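Local coordinates for protein deacylase (Burkholderia multivorans, PDB 5THW) that probably hydrolyses N-carbamoyl-L-amino acids, using two zinc ions per subunit, as a member of the peptidase M20 family, at residues Asp115-Tyr118 and Gly119-Gly123; Asp399-His403 and Asn404-Asp408. All coordinates share one frame; numbering follows the deposited sequence.

D115 of contact 1 and H403 of contact 2 meet at the zinc of chain F but are carried by different backbones, one at a helix start and one in an irregular loop. Contact 1 is the buried start of helix 117-132, where D115 bridges both zincs and backbone bonds and apolar side chains do the rest. Contact 2 lies between strand 390-395 and helix 411-429, largely buried but with V406 exposed; side-chain hydrogen bonds, a turn and waters stand in for helical order. D115 N probably donates to E407 OE2, at 2.8 Å. The second subunit reaches contact 2, whereas no other protein chain touches contact 1.

Contact 1: residues Asp115-Tyr118 and Gly119-Gly123; sequences DGIY and GVLGG. With ZN (zinc ion), chain F; ZN (zinc ion), chain E; URP (N-(aminocarbonyl)-beta-alanine), chain G.
I117 holds CG1 anti to its backbone N (chi1 -176°), while L121 turns CG back beside its own N (chi1 -65°), and the two side chains meet obliquely one helical turn apart, with I117 CG1 3.7 Å from L121 CD1. The same turn is closed by L121 N donating to I117 O at 2.8 Å, and G122 N, one residue on, donates to Y118 O at 2.7 Å. At the N-cap, G116 has a positive phi (79°), and its carbonyl O receives weak bonds from G119 N and V120 N. Just before this cap, D115 presents its carboxylate to both metals: OD2 lies 2.0 Å from the zinc of chain F and OD1 2.4 Å from the zinc of chain E. H104 and H211 complete the protein ligands of the second zinc, E150 and H403 those of the first. The carbamoyl end of the bound N-(aminocarbonyl)-beta-alanine spans the same pair, its O2 2.3 Å from the chain F zinc and its N3 2.0 Å from the chain E zinc. Such a carboxylate-bridged dizinc centre is characteristic of the M20 family. Behind it, helix 117-132 links the parallel strands 99-103 and 141-145; I117 and L121 pack on helices 29-39 and 57-72, while Y118 lies against strand 206-212 and hydrogen-bonds through OH to I414 O in helix 411-429.

Contact 2: residues Asp399-His403 and Asn404-Asp408; sequences DGISH and NEVED. With ZN (zinc ion), chain F.
S402 and E407 face each other across the loop, the serine OG donating to E407 OE1 at 2.6 Å, nearly in line with the carboxylate's C-O bond. An extended E407 side chain, with CG anti to the backbone N (chi1 175°), passes I401 O on its way there. OE1 also lies 2.9 Å from a water that probably donates to it, accepts the H403 N-H and sits in the ring plane of H403 at its edge; OE2 accepts from F114 N and D115 N, so bonds at both oxygens probably limit the carboxylate's rotation. H403 directs NE2 to the zinc of chain F, at 2.1 Å, while ND1 is hydrogen-bonded to N296 O of the second subunit and the ring stacks on H247 of that subunit. The chain then folds into a type I beta turn from N404 to E407, overlaid by an Asx turn: V406 N donates to N404 OD1 at 3.1 Å, on a lone pair in the carbonyl plane. I401 lies across N404, CG1 3.6 Å from N404 CB, with CD1 nearing ND2, which is hydrogen-bonded to E245 O of the second subunit. Another water joins I401 O, at 2.7 Å, to D408 N.

Contact 1: residues Asp115-Tyr118 and Gly119-Gly123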
loop_
_atom_site.group_PDB
_atom_site.type_symbol
_atom_site.label_atom_id
_atom_site.label_comp_id
_atom_site.label_asym_id
_atom_site.label_seq_id
_atom_site.Cartn_x
_atom_site.Cartn_y
_atom_site.Cartn_z
ATOM N N ASP A 115 19.959 -18.478 6.679
ATOM C CA ASP A 115 18.723 -18.720 7.411
ATOM C C ASP A 115 18.024 -19.966 6.857
ATOM O O ASP A 115 17.671 -20.019 5.676
ATOM C CB ASP A 115 17.834 -17.477 7.286
ATOM C CG ASP A 115 16.561 -17.547 8.122
ATOM O OD1 ASP A 115 16.329 -18.546 8.834
ATOM O OD2 ASP A 115 15.775 -16.578 8.044
ATOM N N GLY A 116 17.834 -20.970 7.713
ATOM C CA GLY A 116 17.156 -22.195 7.325
ATOM C C GLY A 116 17.982 -23.207 6.544
ATOM O O GLY A 116 18.115 -24.364 6.954
ATOM N N ILE A 117 18.540 -22.783 5.410
ATOM C CA ILE A 117 19.241 -23.701 4.521
ATOM C C ILE A 117 20.449 -24.323 5.212
ATOM O O ILE A 117 20.823 -25.465 4.917
ATOM C CB ILE A 117 19.640 -22.947 3.238
ATOM C CG1 ILE A 117 20.295 -23.884 2.220
ATOM C CG2 ILE A 117 20.508 -21.730 3.575
ATOM C CD1 ILE A 117 19.360 -24.994 1.731
ATOM N N TYR A 118 21.060 -23.600 6.155
ATOM C CA TYR A 118 22.207 -24.128 6.894
ATOM C C TYR A 118 21.833 -25.384 7.673
ATOM O O TYR A 118 22.592 -26.360 7.694
ATOM C CB TYR A 118 22.754 -23.037 7.823
ATOM C CG TYR A 118 23.869 -23.442 8.761
ATOM C CD1 TYR A 118 23.870 -23.015 10.087
ATOM C CD2 TYR A 118 24.926 -24.238 8.328
ATOM C CE1 TYR A 118 24.893 -23.371 10.957
ATOM C CE2 TYR A 118 25.951 -24.600 9.191
ATOM C CZ TYR A 118 25.929 -24.163 10.503
ATOM O OH TYR A 118 26.941 -24.517 11.365
ATOM N N GLY A 119 20.660 -25.385 8.309
ATOM C CA GLY A 119 20.235 -26.560 9.053
ATOM C C GLY A 119 19.977 -27.753 8.155
ATOM O O GLY A 119 20.253 -28.899 8.530
ATOM N N VAL A 120 19.437 -27.504 6.959
ATOM C CA VAL A 120 19.223 -28.587 6.005
ATOM C C VAL A 120 20.557 -29.113 5.495
ATOM O O VAL A 120 20.854 -30.309 5.607
ATOM C CB VAL A 120 18.323 -28.110 4.851
ATOM C CG1 VAL A 120 18.156 -29.203 3.813
ATOM C CG2 VAL A 120 16.966 -27.664 5.389
ATOM N N LEU A 121 21.406 -28.221 4.970
ATOM C CA LEU A 121 22.676 -28.665 4.400
ATOM C C LEU A 121 23.618 -29.208 5.467
ATOM O O LEU A 121 24.406 -30.121 5.188
ATOM C CB LEU A 121 23.333 -27.522 3.631
ATOM C CG LEU A 121 22.544 -27.055 2.402
ATOM C CD1 LEU A 121 23.302 -25.991 1.632
ATOM C CD2 LEU A 121 22.176 -28.220 1.487
ATOM N N GLY A 122 23.548 -28.677 6.690
ATOM C CA GLY A 122 24.315 -29.261 7.777
ATOM C C GLY A 122 23.917 -30.698 8.052
ATOM O O GLY A 122 24.773 -31.552 8.294
ATOM N N GLY A 123 22.615 -30.992 7.990
ATOM C CA GLY A 123 22.178 -32.370 8.151
ATOM C C GLY A 123 22.644 -33.254 7.011
ATOM O O GLY A 123 23.021 -34.410 7.220
HETATM ZN ZN ZN F . 13.859 -16.495 8.699
HETATM ZN ZN ZN E . 14.920 -20.051 10.137
HETATM O O2 URP G . 13.647 -16.652 10.962
HETATM C C2 URP G . 13.086 -17.731 10.948
HETATM N N3 URP G . 13.466 -18.688 10.111
HETATM N N1 URP G . 12.062 -17.983 11.751
HETATM C C6 URP G . 10.698 -17.732 11.316
HETATM C C5 URP G . 9.730 -17.632 12.486
HETATM C C4 URP G . 10.042 -16.352 13.217
HETATM O O42 URP G . 10.588 -16.422 14.342
HETATM O O41 URP G . 9.746 -15.268 12.668
HETATM O O HOH W 1 13.822 -21.566 11.484
#

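Contact 2: residues Asp399-His403 and Asn404-Asp408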
loop_
_atom_site.group_PDB
_atom_site.type_symbol
_atom_site.label_atom_id
_atom_site.label_comp_id
_atom_site.label_asym_id
_atom_site.label_seq_id
_atom_site.Cartn_x
_atom_site.Cartn_y
_atom_site.Cartn_z
ATOM N N ASP A 399 27.351 -9.327 12.619
ATOM C CA ASP A 399 26.582 -8.175 13.089
ATOM C C ASP A 399 25.219 -8.566 13.648
ATOM O O ASP A 399 24.367 -7.693 13.876
ATOM C CB ASP A 399 26.419 -7.116 11.990
ATOM C CG ASP A 399 27.744 -6.496 11.576
ATOM O OD1 ASP A 399 28.596 -6.243 12.460
ATOM O OD2 ASP A 399 27.934 -6.267 10.363
ATOM N N GLY A 400 24.988 -9.860 13.855
ATOM C CA GLY A 400 23.733 -10.357 14.368
ATOM C C GLY A 400 22.538 -10.158 13.468
ATOM O O GLY A 400 21.405 -10.326 13.926
ATOM N N ILE A 401 22.749 -9.809 12.210
ATOM C CA ILE A 401 21.648 -9.461 11.321
ATOM C C ILE A 401 21.171 -10.690 10.548
ATOM O O ILE A 401 21.972 -11.484 10.035
ATOM C CB ILE A 401 22.039 -8.299 10.386
ATOM C CG1 ILE A 401 20.812 -7.831 9.606
ATOM C CG2 ILE A 401 23.186 -8.679 9.464
ATOM C CD1 ILE A 401 20.820 -6.359 9.289
ATOM N N SER A 402 19.850 -10.848 10.480
ATOM C CA SER A 402 19.183 -11.848 9.654
ATOM C C SER A 402 17.937 -11.203 9.064
ATOM O O SER A 402 17.522 -10.111 9.477
ATOM C CB SER A 402 18.816 -13.108 10.451
ATOM O OG SER A 402 18.289 -14.128 9.609
ATOM N N HIS A 403 17.336 -11.886 8.087
ATOM C CA HIS A 403 16.264 -11.308 7.264
ATOM C C HIS A 403 16.732 -10.032 6.573
ATOM O O HIS A 403 15.955 -9.104 6.335
ATOM C CB HIS A 403 14.983 -11.066 8.067
ATOM C CG HIS A 403 14.252 -12.328 8.408
ATOM N ND1 HIS A 403 13.092 -12.346 9.153
ATOM C CD2 HIS A 403 14.525 -13.619 8.102
ATOM C CE1 HIS A 403 12.676 -13.594 9.283
ATOM N NE2 HIS A 403 13.532 -14.386 8.661
ATOM N N ASN A 404 18.025 -10.006 6.259
ATOM C CA ASN A 404 18.670 -8.996 5.443
ATOM C C ASN A 404 19.624 -9.751 4.531
ATOM O O ASN A 404 20.187 -10.782 4.918
ATOM C CB ASN A 404 19.446 -7.962 6.274
ATOM C CG ASN A 404 19.835 -6.718 5.462
ATOM O OD1 ASN A 404 20.673 -6.784 4.558
ATOM N ND2 ASN A 404 19.225 -5.572 5.796
ATOM N N GLU A 405 19.778 -9.249 3.304
ATOM C CA GLU A 405 20.596 -9.936 2.312
ATOM C C GLU A 405 22.084 -9.966 2.676
ATOM O O GLU A 405 22.823 -10.778 2.109
ATOM C CB GLU A 405 20.358 -9.312 0.938
ATOM C CG GLU A 405 18.958 -9.636 0.404
ATOM C CD GLU A 405 18.420 -8.603 -0.579
ATOM O OE1 GLU A 405 18.998 -8.466 -1.681
ATOM O OE2 GLU A 405 17.414 -7.929 -0.249
ATOM N N VAL A 406 22.542 -9.117 3.606
ATOM C CA VAL A 406 23.952 -9.106 3.996
ATOM C C VAL A 406 24.202 -10.086 5.137
ATOM O O VAL A 406 25.289 -10.095 5.725
ATOM C CB VAL A 406 24.429 -7.697 4.403
ATOM C CG1 VAL A 406 24.189 -6.695 3.286
ATOM C CG2 VAL A 406 23.777 -7.253 5.719
ATOM N N GLU A 407 23.200 -10.896 5.476
ATOM C CA GLU A 407 23.386 -11.961 6.456
ATOM C C GLU A 407 24.614 -12.794 6.103
ATOM O O GLU A 407 24.781 -13.220 4.955
ATOM C CB GLU A 407 22.128 -12.829 6.513
ATOM C CG GLU A 407 22.222 -14.051 7.399
ATOM C CD GLU A 407 21.037 -14.978 7.212
ATOM O OE1 GLU A 407 19.950 -14.657 7.738
ATOM O OE2 GLU A 407 21.182 -16.004 6.508
ATOM N N ASP A 408 25.466 -13.040 7.100
ATOM C CA ASP A 408 26.760 -13.667 6.853
ATOM C C ASP A 408 27.195 -14.526 8.032
ATOM O O ASP A 408 26.875 -14.243 9.191
ATOM C CB ASP A 408 27.854 -12.620 6.590
ATOM C CG ASP A 408 28.964 -13.135 5.690
ATOM O OD1 ASP A 408 28.876 -14.281 5.205
ATOM O OD2 ASP A 408 29.952 -12.395 5.504
HETATM ZN ZN ZN F . 13.859 -16.495 8.699
HETATM O O HOH W 2 24.538 -12.052 9.563
HETATM O O HOH W 3 17.467 -14.417 6.347
#